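Local structure of endoribonuclease ToxN (Bacillus thuringiensis, 4ATO) at residues 5-9 with 117-122; 36-40 with 52-56; 83-87 with 155-159. The protein cleaves RNA within A-rich sequences as the toxin of a type III toxin-antitoxin system, and is bound by the pseudoknot RNA antitoxin ToxI, which it also processes. One frame throughout, in Å; residues are numbered along the deposited sequence. Where two conformers were deposited one is given.

Contact 1 (5-9 with 117-122); sequences DNPKF and QYLFLK. With nucleotides of chain B.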
loop_
_atom_site.group_PDB
_atom_site.type_symbol
_atom_site.label_atom_id
_atom_site.label_comp_id
_atom_site.label_asym_id
_atom_site.label_seq_id
_atom_site.Cartn_x
_atom_site.Cartn_y
_atom_site.Cartn_z
ATOM N N ASP A 5 -8.456 -4.606 21.264
ATOM C CA ASP A 5 -7.599 -4.589 20.077
ATOM C C ASP A 5 -6.390 -3.652 20.236
ATOM O O ASP A 5 -5.356 -3.848 19.592
ATOM C CB ASP A 5 -8.411 -4.230 18.823
ATOM C CG ASP A 5 -9.118 -2.888 18.944
ATOM O OD1 ASP A 5 -10.275 -2.858 19.420
ATOM O OD2 ASP A 5 -8.522 -1.861 18.556
ATOM N N ASN A 6 -6.530 -2.641 21.092
ATOM C CA ASN A 6 -5.431 -1.733 21.413
ATOM C C ASN A 6 -4.823 -2.028 22.778
ATOM O O ASN A 6 -5.535 -2.182 23.767
ATOM C CB ASN A 6 -5.884 -0.273 21.358
ATOM C CG ASN A 6 -6.133 0.207 19.944
ATOM O OD1 ASN A 6 -5.543 -0.308 18.989
ATOM N ND2 ASN A 6 -7.013 1.202 19.800
ATOM N N PRO A 7 -3.491 -2.071 22.836
ATOM C CA PRO A 7 -2.765 -2.532 24.022
ATOM C C PRO A 7 -2.985 -1.668 25.272
ATOM O O PRO A 7 -3.112 -0.444 25.179
ATOM C CB PRO A 7 -1.302 -2.451 23.576
ATOM C CG PRO A 7 -1.289 -1.388 22.534
ATOM C CD PRO A 7 -2.580 -1.553 21.800
ATOM N N LYS A 8 -3.028 -2.321 26.430
ATOM C CA LYS A 8 -3.059 -1.634 27.715
ATOM C C LYS A 8 -1.803 -1.992 28.478
ATOM O O LYS A 8 -1.417 -3.160 28.527
ATOM C CB LYS A 8 -4.273 -2.064 28.540
ATOM C CG LYS A 8 -5.610 -1.577 28.005
ATOM C CD LYS A 8 -5.604 -0.074 27.832
ATOM C CE LYS A 8 -6.963 0.440 27.398
ATOM N NZ LYS A 8 -6.911 1.900 27.084
ATOM N N PHE A 9 -1.163 -0.984 29.066
ATOM C CA PHE A 9 -0.020 -1.200 29.936
ATOM C C PHE A 9 -0.498 -1.513 31.351
ATOM O O PHE A 9 -1.595 -1.125 31.737
ATOM C CB PHE A 9 0.874 0.041 29.977
ATOM C CG PHE A 9 1.587 0.332 28.685
ATOM C CD1 PHE A 9 2.551 -0.527 28.198
ATOM C CD2 PHE A 9 1.315 1.484 27.976
ATOM C CE1 PHE A 9 3.213 -0.254 27.015
ATOM C CE2 PHE A 9 1.976 1.762 26.792
ATOM C CZ PHE A 9 2.924 0.889 26.310
ATOM N N GLN A 117 5.682 4.658 23.329
ATOM C CA GLN A 117 5.643 3.209 23.340
ATOM C C GLN A 117 4.240 2.742 22.986
ATOM O O GLN A 117 4.074 1.774 22.241
ATOM C CB GLN A 117 6.079 2.669 24.699
ATOM C CG GLN A 117 7.588 2.826 24.958
ATOM C CD GLN A 117 7.995 2.337 26.334
ATOM O OE1 GLN A 117 7.337 2.643 27.335
ATOM N NE2 GLN A 117 9.079 1.568 26.393
ATOM N N TYR A 118 3.232 3.447 23.500
ATOM C CA TYR A 118 1.858 3.115 23.168
ATOM C C TYR A 118 1.591 3.318 21.677
ATOM O O TYR A 118 0.998 2.468 21.040
ATOM C CB TYR A 118 0.833 3.908 23.993
ATOM C CG TYR A 118 -0.575 3.614 23.527
ATOM C CD1 TYR A 118 -1.182 2.396 23.833
ATOM C CD2 TYR A 118 -1.280 4.519 22.740
ATOM C CE1 TYR A 118 -2.461 2.094 23.395
ATOM C CE2 TYR A 118 -2.567 4.225 22.290
ATOM C CZ TYR A 118 -3.151 3.006 22.628
ATOM O OH TYR A 118 -4.420 2.683 22.195
ATOM N N LEU A 119 2.027 4.445 21.123
ATOM C CA LEU A 119 1.757 4.706 19.717
ATOM C C LEU A 119 2.430 3.664 18.826
ATOM O O LEU A 119 1.839 3.226 17.848
ATOM C CB LEU A 119 2.155 6.123 19.318
ATOM C CG LEU A 119 1.393 7.278 19.987
ATOM C CD1 LEU A 119 1.859 8.611 19.420
ATOM C CD2 LEU A 119 -0.101 7.138 19.811
ATOM N N PHE A 120 3.644 3.241 19.175
ATOM C CA PHE A 120 4.294 2.185 18.403
ATOM C C PHE A 120 3.510 0.872 18.507
ATOM O O PHE A 120 3.304 0.185 17.504
ATOM C CB PHE A 120 5.742 1.935 18.852
ATOM C CG PHE A 120 6.396 0.767 18.142
ATOM C CD1 PHE A 120 6.285 -0.527 18.644
ATOM C CD2 PHE A 120 7.077 0.961 16.945
ATOM C CE1 PHE A 120 6.861 -1.610 17.974
ATOM C CE2 PHE A 120 7.664 -0.105 16.268
ATOM C CZ PHE A 120 7.558 -1.401 16.784
ATOM N N LEU A 121 3.090 0.518 19.720
ATOM C CA LEU A 121 2.502 -0.799 19.948
ATOM C C LEU A 121 1.149 -0.946 19.290
ATOM O O LEU A 121 0.823 -2.016 18.805
ATOM C CB LEU A 121 2.407 -1.129 21.438
ATOM C CG LEU A 121 3.718 -1.677 22.012
ATOM C CD1 LEU A 121 3.604 -1.863 23.508
ATOM C CD2 LEU A 121 4.121 -2.991 21.341
ATOM N N LYS A 122 0.365 0.127 19.243
ATOM C CA LYS A 122 -0.947 0.002 18.629
ATOM C C LYS A 122 -0.842 -0.292 17.129
ATOM O O LYS A 122 -1.790 -0.757 16.531
ATOM C CB LYS A 122 -1.846 1.215 18.923
ATOM C CG LYS A 122 -1.583 2.439 18.092
ATOM C CD LYS A 122 -2.426 3.636 18.568
ATOM C CE LYS A 122 -3.866 3.571 18.078
ATOM N NZ LYS A 122 -4.529 4.916 18.208
ATOM P P U B 10 -6.775 5.261 21.307
ATOM O OP1 U B 10 -5.777 4.246 20.894
ATOM O OP2 U B 10 -8.175 4.830 21.548
ATOM O "O5'" U B 10 -6.246 6.069 22.561
ATOM C "C5'" U B 10 -6.014 5.417 23.802
ATOM C "C4'" U B 10 -5.802 6.407 24.920
ATOM O "O4'" U B 10 -5.558 5.677 26.151
ATOM C "C3'" U B 10 -4.607 7.342 24.742
ATOM O "O3'" U B 10 -4.870 8.582 25.414
ATOM C "C2'" U B 10 -3.507 6.597 25.483
ATOM O "O2'" U B 10 -2.436 7.405 25.905
ATOM C "C1'" U B 10 -4.285 6.019 26.665
ATOM N N1 U B 10 -3.693 4.805 27.246
ATOM C C2 U B 10 -3.340 4.850 28.583
ATOM O O2 U B 10 -3.482 5.836 29.274
ATOM N N3 U B 10 -2.824 3.690 29.100
ATOM C C4 U B 10 -2.609 2.513 28.408
ATOM O O4 U B 10 -2.117 1.554 29.008
ATOM C C5 U B 10 -3.004 2.541 27.026
ATOM C C6 U B 10 -3.529 3.656 26.502
ATOM P P A B 11 -5.392 9.862 24.591
ATOM O OP1 A B 11 -5.759 10.901 25.586
ATOM O OP2 A B 11 -6.429 9.390 23.641
ATOM O "O5'" A B 11 -4.100 10.311 23.792
ATOM C "C5'" A B 11 -2.926 10.728 24.474
ATOM C "C4'" A B 11 -2.328 11.942 23.823
ATOM O "O4'" A B 11 -1.628 11.541 22.618
ATOM C "C3'" A B 11 -3.334 13.001 23.394
ATOM O "O3'" A B 11 -2.748 14.278 23.539
ATOM C "C2'" A B 11 -3.540 12.706 21.918
ATOM O "O2'" A B 11 -3.966 13.815 21.162
ATOM C "C1'" A B 11 -2.155 12.226 21.498
ATOM N N9 A B 11 -2.169 11.283 20.385
ATOM C C8 A B 11 -2.934 10.148 20.308
ATOM N N7 A B 11 -2.737 9.467 19.202
ATOM C C5 A B 11 -1.762 10.177 18.524
ATOM C C6 A B 11 -1.127 9.961 17.290
ATOM N N6 A B 11 -1.399 8.918 16.501
ATOM N N1 A B 11 -0.205 10.868 16.885
ATOM C C2 A B 11 0.046 11.907 17.688
ATOM N N3 A B 11 -0.491 12.211 18.869
ATOM C C4 A B 11 -1.403 11.304 19.236
HETATM O O HOH W 1 -5.726 1.545 24.657
#
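P7 lays its pyrrolidine ring over the helical segment 117-122: its CG lies 3.8 Å from CE1 of Y118 and 3.9 Å from CB of L121, and its CD 3.9 Å from CA of K122. Two residues on, F9 wedges in, its CE2 3.7 Å from CB of Y118 and its CE1 3.9 Å from CD1 of L121. No direct hydrogen bond joins the segments. A water that accepts from NZ of K8 (2.7 Å) donates to OH of Y118 (3.0 Å) and, weakly, to O of P7. U10 of chain B, of the ToxI RNA, lies against the Y118 ring, with its C6 over one face. N of F9 donates to O4 of U10 at 2.7 Å (167° at hydrogen), while OP1 of U10 accepts a very short bond from OH of Y118 (2.4 Å) and a longer one from NZ of K122 (3.0 Å). The helix thus binds the phosphate and F9 the base: a nucleotide-binding groove between the N-terminal arm of an SH3-like toxin and its long helix 108-139.

Contact 2 (36-40 with 52-56); sequences SRPYV and FVPLT. With nucleotides of chain C.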
loop_
_atom_site.group_PDB
_atom_site.type_symbol
_atom_site.label_atom_id
_atom_site.label_comp_id
_atom_site.label_asym_id
_atom_site.label_seq_id
_atom_site.Cartn_x
_atom_site.Cartn_y
_atom_site.Cartn_z
ATOM N N SER A 36 8.031 1.010 38.473
ATOM C CA SER A 36 7.704 -0.412 38.482
ATOM C C SER A 36 7.540 -0.921 37.050
ATOM O O SER A 36 6.880 -0.279 36.238
ATOM C CB SER A 36 6.432 -0.659 39.292
ATOM O OG SER A 36 6.200 -2.045 39.455
ATOM N N ARG A 37 8.158 -2.060 36.749
ATOM C CA ARG A 37 8.276 -2.532 35.370
ATOM C C ARG A 37 6.925 -2.687 34.686
ATOM O O ARG A 37 6.080 -3.454 35.138
ATOM C CB ARG A 37 9.048 -3.852 35.307
ATOM C CG ARG A 37 9.267 -4.369 33.896
ATOM C CD ARG A 37 9.795 -5.795 33.917
ATOM N NE ARG A 37 11.014 -5.904 34.714
ATOM C CZ ARG A 37 12.241 -5.695 34.240
ATOM N NH1 ARG A 37 12.426 -5.356 32.966
ATOM N NH2 ARG A 37 13.287 -5.815 35.046
ATOM N N PRO A 38 6.719 -1.949 33.587
ATOM C CA PRO A 38 5.431 -2.037 32.907
ATOM C C PRO A 38 5.362 -3.279 32.032
ATOM O O PRO A 38 6.376 -3.739 31.503
ATOM C CB PRO A 38 5.386 -0.758 32.062
ATOM C CG PRO A 38 6.817 -0.400 31.829
ATOM C CD PRO A 38 7.623 -0.963 32.968
ATOM N N TYR A 39 4.156 -3.821 31.924
ATOM C CA TYR A 39 3.862 -4.999 31.139
ATOM C C TYR A 39 2.743 -4.633 30.179
ATOM O O TYR A 39 1.888 -3.811 30.504
ATOM C CB TYR A 39 3.328 -6.111 32.044
ATOM C CG TYR A 39 4.360 -6.845 32.874
ATOM C CD1 TYR A 39 5.026 -6.211 33.914
ATOM C CD2 TYR A 39 4.645 -8.190 32.629
ATOM C CE1 TYR A 39 5.967 -6.893 34.688
ATOM C CE2 TYR A 39 5.586 -8.872 33.388
ATOM C CZ TYR A 39 6.242 -8.216 34.417
ATOM O OH TYR A 39 7.176 -8.885 35.172
ATOM N N VAL A 40 2.722 -5.264 29.015
ATOM C CA VAL A 40 1.628 -5.082 28.073
ATOM C C VAL A 40 0.679 -6.269 28.159
ATOM O O VAL A 40 1.110 -7.417 28.256
ATOM C CB VAL A 40 2.153 -4.930 26.632
ATOM C CG1 VAL A 40 1.014 -4.881 25.648
ATOM C CG2 VAL A 40 2.991 -3.683 26.524
ATOM N N PHE A 52 0.631 -11.223 30.560
ATOM C CA PHE A 52 1.231 -9.903 30.519
ATOM C C PHE A 52 2.690 -10.016 30.120
ATOM O O PHE A 52 3.419 -10.846 30.660
ATOM C CB PHE A 52 1.057 -9.215 31.877
ATOM C CG PHE A 52 -0.380 -8.937 32.214
ATOM C CD1 PHE A 52 -1.002 -7.785 31.756
ATOM C CD2 PHE A 52 -1.126 -9.848 32.956
ATOM C CE1 PHE A 52 -2.334 -7.530 32.053
ATOM C CE2 PHE A 52 -2.464 -9.599 33.258
ATOM C CZ PHE A 52 -3.064 -8.442 32.811
ATOM N N VAL A 53 3.090 -9.193 29.149
ATOM C CA VAL A 53 4.420 -9.253 28.561
ATOM C C VAL A 53 5.264 -8.085 29.058
ATOM O O VAL A 53 4.940 -6.924 28.811
ATOM C CB VAL A 53 4.374 -9.210 27.010
ATOM C CG1 VAL A 53 5.765 -9.417 26.444
ATOM C CG2 VAL A 53 3.391 -10.248 26.451
ATOM N N PRO A 54 6.359 -8.393 29.751
ATOM C CA PRO A 54 7.199 -7.367 30.378
ATOM C C PRO A 54 8.002 -6.536 29.375
ATOM O O PRO A 54 8.455 -7.052 28.362
ATOM C CB PRO A 54 8.153 -8.190 31.258
ATOM C CG PRO A 54 8.222 -9.546 30.563
ATOM C CD PRO A 54 6.838 -9.764 30.023
ATOM N N LEU A 55 8.166 -5.255 29.680
ATOM C CA LEU A 55 9.059 -4.377 28.938
ATOM C C LEU A 55 10.425 -4.324 29.594
ATOM O O LEU A 55 10.538 -4.432 30.814
ATOM C CB LEU A 55 8.488 -2.960 28.905
ATOM C CG LEU A 55 7.413 -2.751 27.849
ATOM C CD1 LEU A 55 6.684 -1.432 28.049
ATOM C CD2 LEU A 55 8.089 -2.823 26.483
ATOM N N THR A 56 11.462 -4.144 28.786
ATOM C CA THR A 56 12.784 -3.840 29.317
ATOM C C THR A 56 13.368 -2.660 28.557
ATOM O O THR A 56 12.989 -2.420 27.416
ATOM C CB THR A 56 13.733 -5.049 29.244
ATOM O OG1 THR A 56 15.018 -4.698 29.784
ATOM C CG2 THR A 56 13.889 -5.532 27.815
ATOM O "O5'" A C 1 15.923 -6.137 33.739
ATOM C "C5'" A C 1 17.011 -5.293 34.090
ATOM C "C4'" A C 1 18.111 -6.063 34.769
ATOM O "O4'" A C 1 17.585 -6.727 35.943
ATOM C "C3'" A C 1 18.738 -7.182 33.956
ATOM O "O3'" A C 1 19.743 -6.709 33.073
ATOM C "C2'" A C 1 19.272 -8.123 35.030
ATOM O "O2'" A C 1 20.512 -7.652 35.522
ATOM C "C1'" A C 1 18.235 -7.960 36.134
ATOM N N9 A C 1 17.219 -9.033 36.147
ATOM C C8 A C 1 15.868 -8.856 35.962
ATOM N N7 A C 1 15.169 -9.962 36.076
ATOM C C5 A C 1 16.115 -10.935 36.374
ATOM C C6 A C 1 16.001 -12.320 36.622
ATOM N N6 A C 1 14.844 -12.998 36.599
ATOM N N1 A C 1 17.132 -13.001 36.890
ATOM C C2 A C 1 18.290 -12.324 36.911
ATOM N N3 A C 1 18.522 -11.027 36.700
ATOM C C4 A C 1 17.382 -10.375 36.430
#
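P54 packs its CB against the face of the Y39 ring, 3.8 Å from the centroid and 26° off the ring normal, a CH-pi contact at the apolar centre of an antiparallel beta hairpin. Y39 and P54 form a non-hydrogen-bonded pair with CA atoms 4.2 Å apart and, as directly opposed residues, project from the same sheet face; CD2 of Y39 also reaches CB of F52 at 3.8 Å. V40 and V53 project from the other face, where V40 meets L121 and M125 of helix 108-139. Beside them, CG of P38 touches CD1 of L55 at 3.9 Å.

The backbone ladder fits this register. V40 and V53 make the hydrogen-bonded pair, with N of V40 to O of V53 and N of V53 to O of V40 both 2.8 Å; N of L55 donates to O of P38 at 3.0 Å. P38 has no amide hydrogen to return a bond to O of L55. The short strand axes approach to 4.2 Å at 135°, well off exact antiparallel alignment.

Toward the RNA, the guanidinium of R37 forms the polar edge. Its NH2 bonds to O of F29, and its NH1 to a modified nucleotide of the ToxI RNA. The same group ties the hairpin together and holds the first nucleotide: NH1 of R37 donates to O of L55 at 3.0 Å, and NH2 of R37 to O5' of A1 of chain C, also at 3.0 Å.

Contact 3 (83-87 with 155-159); sequences LVNNM and VCCDF. With nucleotides of chain C.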
loop_
_atom_site.group_PDB
_atom_site.type_symbol
_atom_site.label_atom_id
_atom_site.label_comp_id
_atom_site.label_asym_id
_atom_site.label_seq_id
_atom_site.Cartn_x
_atom_site.Cartn_y
_atom_site.Cartn_z
ATOM N N LEU A 83 9.650 -8.583 26.146
ATOM C CA LEU A 83 10.199 -9.927 26.334
ATOM C C LEU A 83 9.104 -11.001 26.334
ATOM O O LEU A 83 8.587 -11.380 27.397
ATOM C CB LEU A 83 10.969 -9.991 27.651
ATOM C CG LEU A 83 12.020 -8.888 27.808
ATOM C CD1 LEU A 83 12.706 -8.971 29.194
ATOM C CD2 LEU A 83 13.047 -8.951 26.680
ATOM N N VAL A 84 8.738 -11.505 25.163
ATOM C CA VAL A 84 7.676 -12.507 25.161
ATOM C C VAL A 84 8.117 -13.791 25.872
ATOM O O VAL A 84 7.279 -14.488 26.448
ATOM C CB VAL A 84 7.006 -12.729 23.766
ATOM C CG1 VAL A 84 7.698 -11.922 22.687
ATOM C CG2 VAL A 84 6.913 -14.207 23.405
ATOM N N ASN A 85 9.425 -14.052 25.913
ATOM C CA ASN A 85 9.956 -15.186 26.686
ATOM C C ASN A 85 9.681 -15.093 28.190
ATOM O O ASN A 85 9.650 -16.112 28.877
ATOM C CB ASN A 85 11.460 -15.368 26.464
ATOM C CG ASN A 85 12.263 -14.094 26.756
ATOM O OD1 ASN A 85 11.869 -12.997 26.359
ATOM N ND2 ASN A 85 13.388 -14.244 27.447
ATOM N N ASN A 86 9.505 -13.875 28.704
ATOM C CA ASN A 86 9.206 -13.701 30.128
ATOM C C ASN A 86 7.747 -13.331 30.432
ATOM O O ASN A 86 7.463 -12.795 31.495
ATOM C CB ASN A 86 10.119 -12.637 30.748
ATOM C CG ASN A 86 11.601 -12.983 30.631
ATOM O OD1 ASN A 86 12.436 -12.104 30.459
ATOM N ND2 ASN A 86 11.926 -14.264 30.733
ATOM N N MET A 87 6.827 -13.598 29.510
ATOM C CA MET A 87 5.421 -13.301 29.782
ATOM C C MET A 87 4.885 -14.158 30.931
ATOM O O MET A 87 5.333 -15.285 31.144
ATOM C CB MET A 87 4.556 -13.446 28.523
ATOM C CG MET A 87 4.327 -14.860 28.066
ATOM S SD MET A 87 3.319 -14.879 26.582
ATOM C CE MET A 87 3.880 -16.394 25.804
ATOM N N VAL A 155 15.005 -20.517 27.338
ATOM C CA VAL A 155 15.021 -19.061 27.441
ATOM C C VAL A 155 13.702 -18.489 27.984
ATOM O O VAL A 155 13.643 -17.312 28.341
ATOM C CB VAL A 155 15.368 -18.404 26.077
ATOM C CG1 VAL A 155 14.131 -18.334 25.185
ATOM C CG2 VAL A 155 15.950 -17.016 26.278
ATOM N N CYS A 156 12.653 -19.314 28.050
ATOM C CA CYS A 156 11.330 -18.835 28.475
ATOM C C CYS A 156 10.976 -19.290 29.871
ATOM O O CYS A 156 11.401 -20.357 30.313
ATOM C CB CYS A 156 10.227 -19.328 27.542
ATOM S SG CYS A 156 10.356 -18.758 25.850
ATOM N N CYS A 157 10.175 -18.482 30.560
ATOM C CA CYS A 157 9.524 -18.939 31.781
ATOM C C CYS A 157 8.782 -20.276 31.562
ATOM O O CYS A 157 8.341 -20.602 30.444
ATOM C CB CYS A 157 8.518 -17.894 32.256
ATOM S SG CYS A 157 9.229 -16.334 32.784
ATOM N N ASP A 158 8.650 -21.038 32.641
ATOM C CA ASP A 158 7.876 -22.269 32.652
ATOM C C ASP A 158 6.409 -21.865 32.754
ATOM O O ASP A 158 5.857 -21.771 33.851
ATOM C CB ASP A 158 8.288 -23.114 33.866
ATOM C CG ASP A 158 7.670 -24.506 33.866
ATOM O OD1 ASP A 158 6.671 -24.728 33.155
ATOM O OD2 ASP A 158 8.180 -25.383 34.598
ATOM N N PHE A 159 5.785 -21.596 31.610
ATOM C CA PHE A 159 4.415 -21.090 31.605
ATOM C C PHE A 159 3.438 -21.971 32.389
ATOM O O PHE A 159 2.658 -21.444 33.182
ATOM C CB PHE A 159 3.896 -20.852 30.182
ATOM C CG PHE A 159 4.725 -19.894 29.387
ATOM C CD1 PHE A 159 5.137 -18.696 29.936
ATOM C CD2 PHE A 159 5.097 -20.196 28.090
ATOM C CE1 PHE A 159 5.919 -17.817 29.209
ATOM C CE2 PHE A 159 5.871 -19.316 27.350
ATOM C CZ PHE A 159 6.285 -18.125 27.917
ATOM P P A C 3 23.333 -11.745 29.837
ATOM O OP1 A C 3 24.773 -11.748 29.479
ATOM O OP2 A C 3 22.479 -10.639 29.340
ATOM O "O5'" A C 3 22.679 -13.152 29.475
ATOM C "C5'" A C 3 23.258 -14.368 29.937
ATOM C "C4'" A C 3 22.354 -15.544 29.672
ATOM O "O4'" A C 3 21.220 -15.503 30.573
ATOM C "C3'" A C 3 21.735 -15.605 28.280
ATOM O "O3'" A C 3 22.607 -16.181 27.318
ATOM C "C2'" A C 3 20.458 -16.410 28.511
ATOM O "O2'" A C 3 20.739 -17.799 28.553
ATOM C "C1'" A C 3 20.055 -15.964 29.916
ATOM N N9 A C 3 19.062 -14.870 29.896
ATOM C C8 A C 3 19.293 -13.523 29.720
ATOM N N7 A C 3 18.209 -12.781 29.778
ATOM C C5 A C 3 17.197 -13.694 30.020
ATOM C C6 A C 3 15.809 -13.542 30.178
ATOM N N6 A C 3 15.189 -12.363 30.118
ATOM N N1 A C 3 15.073 -14.652 30.413
ATOM C C2 A C 3 15.704 -15.838 30.463
ATOM N N3 A C 3 17.002 -16.112 30.324
ATOM C C4 A C 3 17.705 -14.983 30.104
ATOM P P U C 4 22.852 -15.469 25.898
ATOM O OP1 U C 4 23.952 -16.196 25.225
ATOM O OP2 U C 4 23.009 -14.015 26.154
ATOM O "O5'" U C 4 21.485 -15.742 25.130
ATOM C "C5'" U C 4 21.189 -17.028 24.614
ATOM C "C4'" U C 4 20.149 -16.961 23.528
ATOM O "O4'" U C 4 18.914 -16.439 24.083
ATOM C "C3'" U C 4 20.493 -16.062 22.341
ATOM O "O3'" U C 4 19.920 -16.630 21.161
ATOM C "C2'" U C 4 19.763 -14.757 22.691
ATOM O "O2'" U C 4 19.456 -13.935 21.583
ATOM C "C1'" U C 4 18.507 -15.295 23.354
ATOM N N1 U C 4 17.855 -14.362 24.293
ATOM C C2 U C 4 16.639 -13.852 23.898
ATOM O O2 U C 4 16.159 -14.103 22.811
ATOM N N3 U C 4 16.027 -13.019 24.803
ATOM C C4 U C 4 16.498 -12.672 26.052
ATOM O O4 U C 4 15.827 -11.916 26.756
ATOM C C5 U C 4 17.760 -13.256 26.402
ATOM C C6 U C 4 18.375 -14.071 25.532
#
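The two neighbouring asparagines adopt different rotamers and do different work. N85, with chi1 in the p well (55°), turns its amide along segment 155-159, so that ND2 of N85 donates to O of V155 at 3.2 Å; a weak bond runs from the same ND2 to O4 of U4 of chain C, the ToxI RNA, at 3.4 Å. N86 takes the m well (-60°), and its CA-to-CB bond leads away from that segment. Its carboxamide meets the base edge of A3 of chain C in a two-point match: N6 of A3 donates to OD1 of N86 at 2.8 Å, and ND2 of N86 to N1 of A3 at 3.2 Å. Both angles at hydrogen are 166° or more, and this pairing with N6 and N1 is a pattern suited to adenine, in keeping with a nuclease that cuts A-rich RNA.

A backbone bond ties N85 to the second segment: N of C157 donates to O of N85 at 3.0 Å, and CA of C156 approaches that oxygen at 3.2 Å. SG of C156, in the m rotamer, lies 3.6 Å from CB of N85, while SG of C157, also m, rests 3.7 Å from CA of N86. M87, with chi1 p and chi2 t, brings its CG to 3.5 Å from CE1 of F159; its SD stands 5.1 Å from the ring centroid, 31° off the normal, a Met-aromatic contact.

D158 sits at the N-cap of helix 159-169, its OD1 weakly bonded to N of K161. The contact sets the turn between helices 147-155 and 159-169 against a break in strand 78-89, with V132, V135 and V139 of helix 108-139 and Y51 of strand 51-56 packing around it.

How the contacts relate
From the N terminus, the arm 5-9 leads into strand 9-12 and meets helix 108-139 only 108 residues later, so contact 1 closes a long loop holding most of the sheet. Contact 2 closes its short hairpin, 12 residues apart, wholly within that span; the two touch where CE1 of F9 lies 3.5 Å from CG2 of V40. Contact 3 opens after contact 2 has closed but crosses contact 1, since 83-87 precedes 117-122 and 155-159 follows it. It ties strand 78-89, whose N of L83 lies 2.9 Å from O of P54 in contact 2 (a probable hydrogen bond), to the loop between helices 147-155 and 159-169. Contacts 1 and 3 lie on opposite sides of the chain's centre.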